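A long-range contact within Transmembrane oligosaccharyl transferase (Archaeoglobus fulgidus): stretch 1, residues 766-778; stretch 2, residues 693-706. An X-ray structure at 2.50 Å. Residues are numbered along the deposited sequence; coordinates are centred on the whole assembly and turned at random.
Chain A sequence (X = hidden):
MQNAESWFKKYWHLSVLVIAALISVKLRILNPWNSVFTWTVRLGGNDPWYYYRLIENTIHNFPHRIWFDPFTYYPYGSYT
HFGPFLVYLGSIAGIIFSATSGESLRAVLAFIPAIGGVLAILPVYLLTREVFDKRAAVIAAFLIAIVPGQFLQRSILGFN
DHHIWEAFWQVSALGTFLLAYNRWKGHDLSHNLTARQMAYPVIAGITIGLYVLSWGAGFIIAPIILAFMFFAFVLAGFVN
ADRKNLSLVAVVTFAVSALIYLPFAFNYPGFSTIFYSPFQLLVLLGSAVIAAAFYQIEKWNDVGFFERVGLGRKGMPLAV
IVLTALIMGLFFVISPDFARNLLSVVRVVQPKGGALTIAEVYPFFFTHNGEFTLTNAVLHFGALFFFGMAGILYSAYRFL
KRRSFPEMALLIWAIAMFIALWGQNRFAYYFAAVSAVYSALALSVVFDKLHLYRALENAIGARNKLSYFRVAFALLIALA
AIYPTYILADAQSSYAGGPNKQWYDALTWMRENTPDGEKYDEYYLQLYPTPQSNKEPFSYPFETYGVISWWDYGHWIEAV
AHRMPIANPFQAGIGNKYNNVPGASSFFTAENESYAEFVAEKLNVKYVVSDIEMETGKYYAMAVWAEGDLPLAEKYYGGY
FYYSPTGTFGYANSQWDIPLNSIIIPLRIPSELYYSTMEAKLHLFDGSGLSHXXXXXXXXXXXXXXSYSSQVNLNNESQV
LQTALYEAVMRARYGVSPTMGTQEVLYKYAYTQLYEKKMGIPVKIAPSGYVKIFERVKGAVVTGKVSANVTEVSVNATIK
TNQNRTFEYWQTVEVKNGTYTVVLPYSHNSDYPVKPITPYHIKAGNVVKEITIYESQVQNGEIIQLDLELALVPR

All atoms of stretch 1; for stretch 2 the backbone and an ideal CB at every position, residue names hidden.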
# COMPACT_ATOMS: atom_id res chain seq x y z
N ALA A 766 17.54 8.98 -25.53
CA ALA A 766 18.34 8.05 -24.75
C ALA A 766 17.64 7.71 -23.44
O ALA A 766 16.89 8.53 -22.91
CB ALA A 766 19.71 8.65 -24.45
N PRO A 767 17.91 6.50 -22.90
CA PRO A 767 17.30 6.19 -21.61
C PRO A 767 18.08 6.90 -20.50
O PRO A 767 19.00 7.64 -20.80
CB PRO A 767 17.45 4.67 -21.51
CG PRO A 767 18.72 4.36 -22.26
CD PRO A 767 18.75 5.39 -23.41
N SER A 768 17.71 6.68 -19.24
CA SER A 768 18.30 7.41 -18.12
C SER A 768 18.02 6.61 -16.85
O SER A 768 17.37 5.55 -16.90
CB SER A 768 17.67 8.79 -18.01
OG SER A 768 16.33 8.68 -17.53
N GLY A 769 18.50 7.10 -15.72
CA GLY A 769 18.35 6.38 -14.47
C GLY A 769 16.89 6.19 -14.08
O GLY A 769 16.06 7.12 -14.21
N TYR A 770 16.58 5.00 -13.58
CA TYR A 770 15.26 4.67 -13.05
C TYR A 770 14.84 5.67 -11.97
O TYR A 770 13.71 6.17 -11.97
CB TYR A 770 15.28 3.26 -12.46
CG TYR A 770 13.93 2.61 -12.23
CD1 TYR A 770 13.53 1.52 -12.98
CD2 TYR A 770 13.06 3.07 -11.23
CE1 TYR A 770 12.31 0.91 -12.76
CE2 TYR A 770 11.83 2.46 -11.02
CZ TYR A 770 11.47 1.38 -11.79
OH TYR A 770 10.26 0.77 -11.60
N VAL A 771 15.76 5.95 -11.05
CA VAL A 771 15.49 6.88 -9.96
C VAL A 771 16.43 8.08 -10.07
O VAL A 771 17.62 7.90 -10.28
CB VAL A 771 15.68 6.22 -8.58
CG1 VAL A 771 15.31 7.20 -7.47
CG2 VAL A 771 14.84 4.97 -8.48
N LYS A 772 15.88 9.28 -9.94
CA LYS A 772 16.68 10.51 -9.96
C LYS A 772 16.39 11.36 -8.73
O LYS A 772 15.25 11.47 -8.30
CB LYS A 772 16.44 11.31 -11.24
CG LYS A 772 16.95 10.62 -12.49
CD LYS A 772 16.47 11.37 -13.71
CE LYS A 772 16.53 10.51 -14.95
NZ LYS A 772 16.39 11.35 -16.16
N ILE A 773 17.44 11.96 -8.17
CA ILE A 773 17.29 12.84 -7.02
C ILE A 773 17.72 14.26 -7.38
O ILE A 773 18.79 14.48 -7.94
CB ILE A 773 18.13 12.34 -5.84
CG1 ILE A 773 17.70 10.93 -5.46
CG2 ILE A 773 18.02 13.26 -4.63
CD1 ILE A 773 18.59 10.31 -4.37
N PHE A 774 16.89 15.23 -7.04
CA PHE A 774 17.23 16.63 -7.27
C PHE A 774 17.26 17.39 -5.94
O PHE A 774 16.58 17.02 -4.98
CB PHE A 774 16.19 17.26 -8.19
CG PHE A 774 16.09 16.58 -9.53
CD1 PHE A 774 16.73 17.12 -10.65
CD2 PHE A 774 15.35 15.41 -9.68
CE1 PHE A 774 16.65 16.50 -11.90
CE2 PHE A 774 15.26 14.78 -10.94
CZ PHE A 774 15.92 15.33 -12.05
N GLU A 775 18.05 18.46 -5.90
CA GLU A 775 18.09 19.35 -4.74
C GLU A 775 17.43 20.67 -5.09
O GLU A 775 17.74 21.29 -6.12
CB GLU A 775 19.52 19.62 -4.28
CG GLU A 775 19.58 20.46 -3.00
CD GLU A 775 20.99 20.84 -2.60
OE1 GLU A 775 21.91 20.76 -3.46
OE2 GLU A 775 21.19 21.23 -1.42
N ARG A 776 16.51 21.11 -4.22
CA ARG A 776 15.93 22.43 -4.38
C ARG A 776 16.91 23.45 -3.79
O ARG A 776 17.45 23.27 -2.70
CB ARG A 776 14.56 22.52 -3.70
CG ARG A 776 13.94 23.90 -3.78
CD ARG A 776 12.46 23.90 -3.42
NE ARG A 776 11.97 25.27 -3.43
CZ ARG A 776 11.75 26.00 -2.34
NH1 ARG A 776 11.89 25.46 -1.14
NH2 ARG A 776 11.35 27.27 -2.46
N VAL A 777 17.11 24.54 -4.52
CA VAL A 777 18.26 25.40 -4.31
C VAL A 777 17.85 26.83 -4.63
O VAL A 777 17.02 27.05 -5.52
CB VAL A 777 19.39 24.90 -5.25
CG1 VAL A 777 19.91 26.00 -6.15
CG2 VAL A 777 20.49 24.22 -4.47
N LYS A 778 18.41 27.81 -3.92
CA LYS A 778 18.12 29.22 -4.21
C LYS A 778 18.55 29.57 -5.63
O LYS A 778 17.74 30.05 -6.43
CB LYS A 778 18.81 30.15 -3.21
CG LYS A 778 17.92 30.61 -2.07
CD LYS A 778 18.74 31.18 -0.91
CE LYS A 778 17.85 31.63 0.22
NZ LYS A 778 16.72 30.68 0.43
N UNK A 693 16.43 23.95 -9.23
CA UNK A 693 16.61 22.51 -9.04
C UNK A 693 17.83 22.04 -9.80
O UNK A 693 18.08 22.51 -10.91
CB UNK A 693 15.37 21.74 -9.49
N UNK A 694 18.60 21.13 -9.22
CA UNK A 694 19.77 20.53 -9.89
C UNK A 694 19.73 19.04 -9.61
O UNK A 694 19.25 18.63 -8.55
CB UNK A 694 21.09 21.15 -9.41
N UNK A 695 20.19 18.23 -10.55
CA UNK A 695 20.29 16.81 -10.28
C UNK A 695 21.51 16.58 -9.40
O UNK A 695 22.54 17.25 -9.57
CB UNK A 695 20.38 16.00 -11.58
N UNK A 696 21.41 15.67 -8.43
CA UNK A 696 22.57 15.39 -7.58
C UNK A 696 22.99 13.93 -7.63
O UNK A 696 24.12 13.59 -7.25
CB UNK A 696 22.27 15.78 -6.13
N UNK A 697 22.08 13.08 -8.11
CA UNK A 697 22.29 11.63 -8.17
C UNK A 697 21.24 10.96 -9.07
O UNK A 697 20.07 11.36 -9.07
CB UNK A 697 22.24 11.03 -6.76
N UNK A 698 21.65 9.94 -9.83
CA UNK A 698 20.68 9.02 -10.45
C UNK A 698 21.14 7.58 -10.28
O UNK A 698 22.33 7.31 -10.13
CB UNK A 698 20.49 9.34 -11.93
N UNK A 699 20.19 6.66 -10.30
CA UNK A 699 20.50 5.23 -10.21
C UNK A 699 20.86 4.69 -11.57
O UNK A 699 20.86 5.41 -12.57
CB UNK A 699 19.32 4.45 -9.63
N UNK A 700 21.13 3.39 -11.59
CA UNK A 700 21.30 2.64 -12.81
C UNK A 700 20.03 2.66 -13.69
O UNK A 700 18.95 3.09 -13.24
CB UNK A 700 21.69 1.20 -12.47
N UNK A 701 20.17 2.21 -14.93
CA UNK A 701 19.08 2.22 -15.91
C UNK A 701 17.97 1.23 -15.55
O UNK A 701 18.20 0.31 -14.76
CB UNK A 701 19.63 1.90 -17.30
N UNK A 702 16.76 1.42 -16.12
CA UNK A 702 15.81 0.30 -16.08
C UNK A 702 16.46 -0.96 -16.67
O UNK A 702 17.28 -0.86 -17.59
CB UNK A 702 14.53 0.65 -16.84
N UNK A 703 16.10 -2.12 -16.13
CA UNK A 703 16.74 -3.39 -16.48
C UNK A 703 16.92 -3.66 -17.99
O UNK A 703 18.00 -4.04 -18.43
CB UNK A 703 15.92 -4.53 -15.88
N UNK A 704 15.85 -3.47 -18.76
CA UNK A 704 15.85 -3.84 -20.17
C UNK A 704 16.87 -3.04 -20.96
O UNK A 704 17.48 -3.57 -21.89
CB UNK A 704 14.46 -3.64 -20.77
N UNK A 705 17.09 -1.79 -20.57
CA UNK A 705 18.07 -0.94 -21.25
C UNK A 705 19.49 -1.19 -20.76
O UNK A 705 20.47 -1.05 -21.51
CB UNK A 705 17.71 0.53 -21.05
N UNK A 706 19.62 -1.60 -19.51
CA UNK A 706 20.92 -2.02 -19.00
C UNK A 706 21.35 -3.20 -19.86
O UNK A 706 22.48 -3.27 -20.36
CB UNK A 706 20.87 -2.39 -17.52

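Position 693 lies across from Arg-776 in an antiparallel pairing, its CB 4.7 Å from Phe-774 CB. A long or aromatic side chain could lie along Arg-776. The residue is Tyr-693, and Tyr-693 OH comes 3.6 Å from Arg-776 CD.

Position 694 pairs with Glu-775, whose backbone N and O face its own O and N. The Glu-775 carboxylate lies on the same face, so lysine or arginine would suit. The residue is Arg-694. Arg-694 NH2 lies 2.6 Å from Glu-775 OE1 in a salt bridge, and Arg-694 NE donates to Glu-775 OE1 at 2.8 Å.

Position 695 has its CB 3.8 Å from Phe-774 CE1. Many apolar side chains would fit. The residue is Met-695; Met-695 SD lies 5.2 Å from the centroid of the Phe-774 ring, oblique to it.

Position 696 sits at a bulge, with a psi of -18, and its CB points sideways. Its N faces Ile-773 O. An apolar chain could still reach Ile-773. The residue is Ile-696: Ile-696 N to Ile-773 O is 2.9 Å, and Ile-696 CD1 meets Ile-773 CG2 at 3.6 Å.

Position 697 has its CB 4.4 Å from Ile-773 CB, which favours an apolar or aromatic residue. Tyr-697 CD1 lies 3.9 Å from Ile-773 CD1. Tyr-697 O accepts from Ile-773 N at 2.8 Å.

Position 698 has its CB 3.8 Å from Lys-772 CG and 4.4 Å from Gly-769 CA. The free Gly-769 N invites an acceptor; Asp, Glu, Asn or Gln are candidates. Glu-698 OE1 accepts from Gly-769 N at 2.8 Å.

Position 699 points toward stretch 1, near Val-771 O and Tyr-770 N. Val-771 N needs an acceptor, so a small polar residue suits. Ser-699 OG accepts from Val-771 N at 2.8 Å, while Ser-699 N donates to Val-771 O at 2.9 Å.

Position 700 points away and is permissive. The residue is Asp-700; Asp-700 O accepts from Tyr-770 N at 3.1 Å.

Position 701 also starts away, but a long side chain could turn back to Pro-767. Tyr-701 CE1 does so, 3.9 Å from Pro-767 CG. A water links Tyr-701 OH to Pro-767 O.

Position 702 precedes a helix, and its phi of -54 allows proline. Pro-702 CB is 4.2 Å from Tyr-770 CD1.

Positions 703, 704 and 706 do not touch stretch 1. They are Ala-703, Glu-704 and Lys-706.

Position 705 points toward Pro-767, its CB 4.1 Å from Pro-767 CG; a large apolar group fits. Trp-705 lays one ring face against Pro-767, Trp-705 CE3 to Pro-767 CG 3.8 Å.

Stretch 2 693-706: YRMIYESDYPAEWK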
# COMPACT_ATOMS: atom_id res chain seq x y z
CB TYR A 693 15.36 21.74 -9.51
CG TYR A 693 14.14 22.15 -8.75
CD1 TYR A 693 13.71 21.41 -7.67
CD2 TYR A 693 13.45 23.31 -9.07
CE1 TYR A 693 12.61 21.80 -6.94
CE2 TYR A 693 12.35 23.72 -8.33
CZ TYR A 693 11.93 22.96 -7.27
OH TYR A 693 10.84 23.35 -6.54
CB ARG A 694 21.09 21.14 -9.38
CG ARG A 694 21.25 21.14 -7.84
CD ARG A 694 22.62 21.61 -7.44
NE ARG A 694 22.85 21.62 -5.99
CZ ARG A 694 23.95 22.09 -5.41
NH1 ARG A 694 24.92 22.62 -6.14
NH2 ARG A 694 24.08 22.06 -4.09
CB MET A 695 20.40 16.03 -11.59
CG MET A 695 20.60 14.53 -11.45
SD MET A 695 20.21 13.72 -13.00
CE MET A 695 21.30 12.37 -12.83
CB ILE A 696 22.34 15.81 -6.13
CG1 ILE A 696 21.14 15.08 -5.53
CG2 ILE A 696 22.15 17.31 -6.04
CD1 ILE A 696 20.85 15.47 -4.09
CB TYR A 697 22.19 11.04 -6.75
CG TYR A 697 22.25 9.52 -6.64
CD1 TYR A 697 21.13 8.73 -6.87
CD2 TYR A 697 23.43 8.88 -6.24
CE1 TYR A 697 21.18 7.33 -6.74
CE2 TYR A 697 23.49 7.50 -6.11
CZ TYR A 697 22.37 6.73 -6.36
OH TYR A 697 22.43 5.37 -6.23
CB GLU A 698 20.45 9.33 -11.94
CG GLU A 698 21.63 8.96 -12.86
CD GLU A 698 21.29 9.12 -14.35
OE1 GLU A 698 20.09 9.16 -14.72
OE2 GLU A 698 22.23 9.19 -15.19
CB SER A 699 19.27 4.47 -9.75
OG SER A 699 18.23 4.60 -10.71
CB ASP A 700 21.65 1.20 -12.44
CG ASP A 700 22.52 0.53 -13.47
OD1 ASP A 700 22.62 1.08 -14.60
OD2 ASP A 700 23.10 -0.54 -13.16
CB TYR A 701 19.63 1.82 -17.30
CG TYR A 701 20.52 2.87 -17.91
CD1 TYR A 701 19.98 4.01 -18.50
CD2 TYR A 701 21.91 2.72 -17.93
CE1 TYR A 701 20.78 4.97 -19.06
CE2 TYR A 701 22.73 3.69 -18.50
CZ TYR A 701 22.15 4.81 -19.06
OH TYR A 701 22.93 5.79 -19.64
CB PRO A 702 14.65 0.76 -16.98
CG PRO A 702 15.05 2.12 -17.54
CD PRO A 702 16.15 2.65 -16.65
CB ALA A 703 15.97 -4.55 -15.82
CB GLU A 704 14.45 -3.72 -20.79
CG GLU A 704 13.95 -2.28 -20.94
CD GLU A 704 13.27 -1.69 -19.67
OE1 GLU A 704 13.13 -2.41 -18.63
OE2 GLU A 704 12.86 -0.50 -19.76
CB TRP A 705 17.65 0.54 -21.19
CG TRP A 705 16.63 0.82 -22.27
CD1 TRP A 705 15.26 0.80 -22.14
CD2 TRP A 705 16.90 1.11 -23.64
NE1 TRP A 705 14.67 1.07 -23.35
CE2 TRP A 705 15.64 1.27 -24.29
CE3 TRP A 705 18.07 1.25 -24.40
CZ2 TRP A 705 15.54 1.56 -25.67
CZ3 TRP A 705 17.96 1.54 -25.75
CH2 TRP A 705 16.70 1.70 -26.38
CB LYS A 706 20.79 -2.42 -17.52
CG LYS A 706 22.06 -3.00 -16.91
CD LYS A 706 23.12 -1.95 -16.68
CE LYS A 706 24.23 -2.51 -15.80
NZ LYS A 706 25.34 -1.54 -15.56
O HOH W 1 21.79 7.13 -21.91
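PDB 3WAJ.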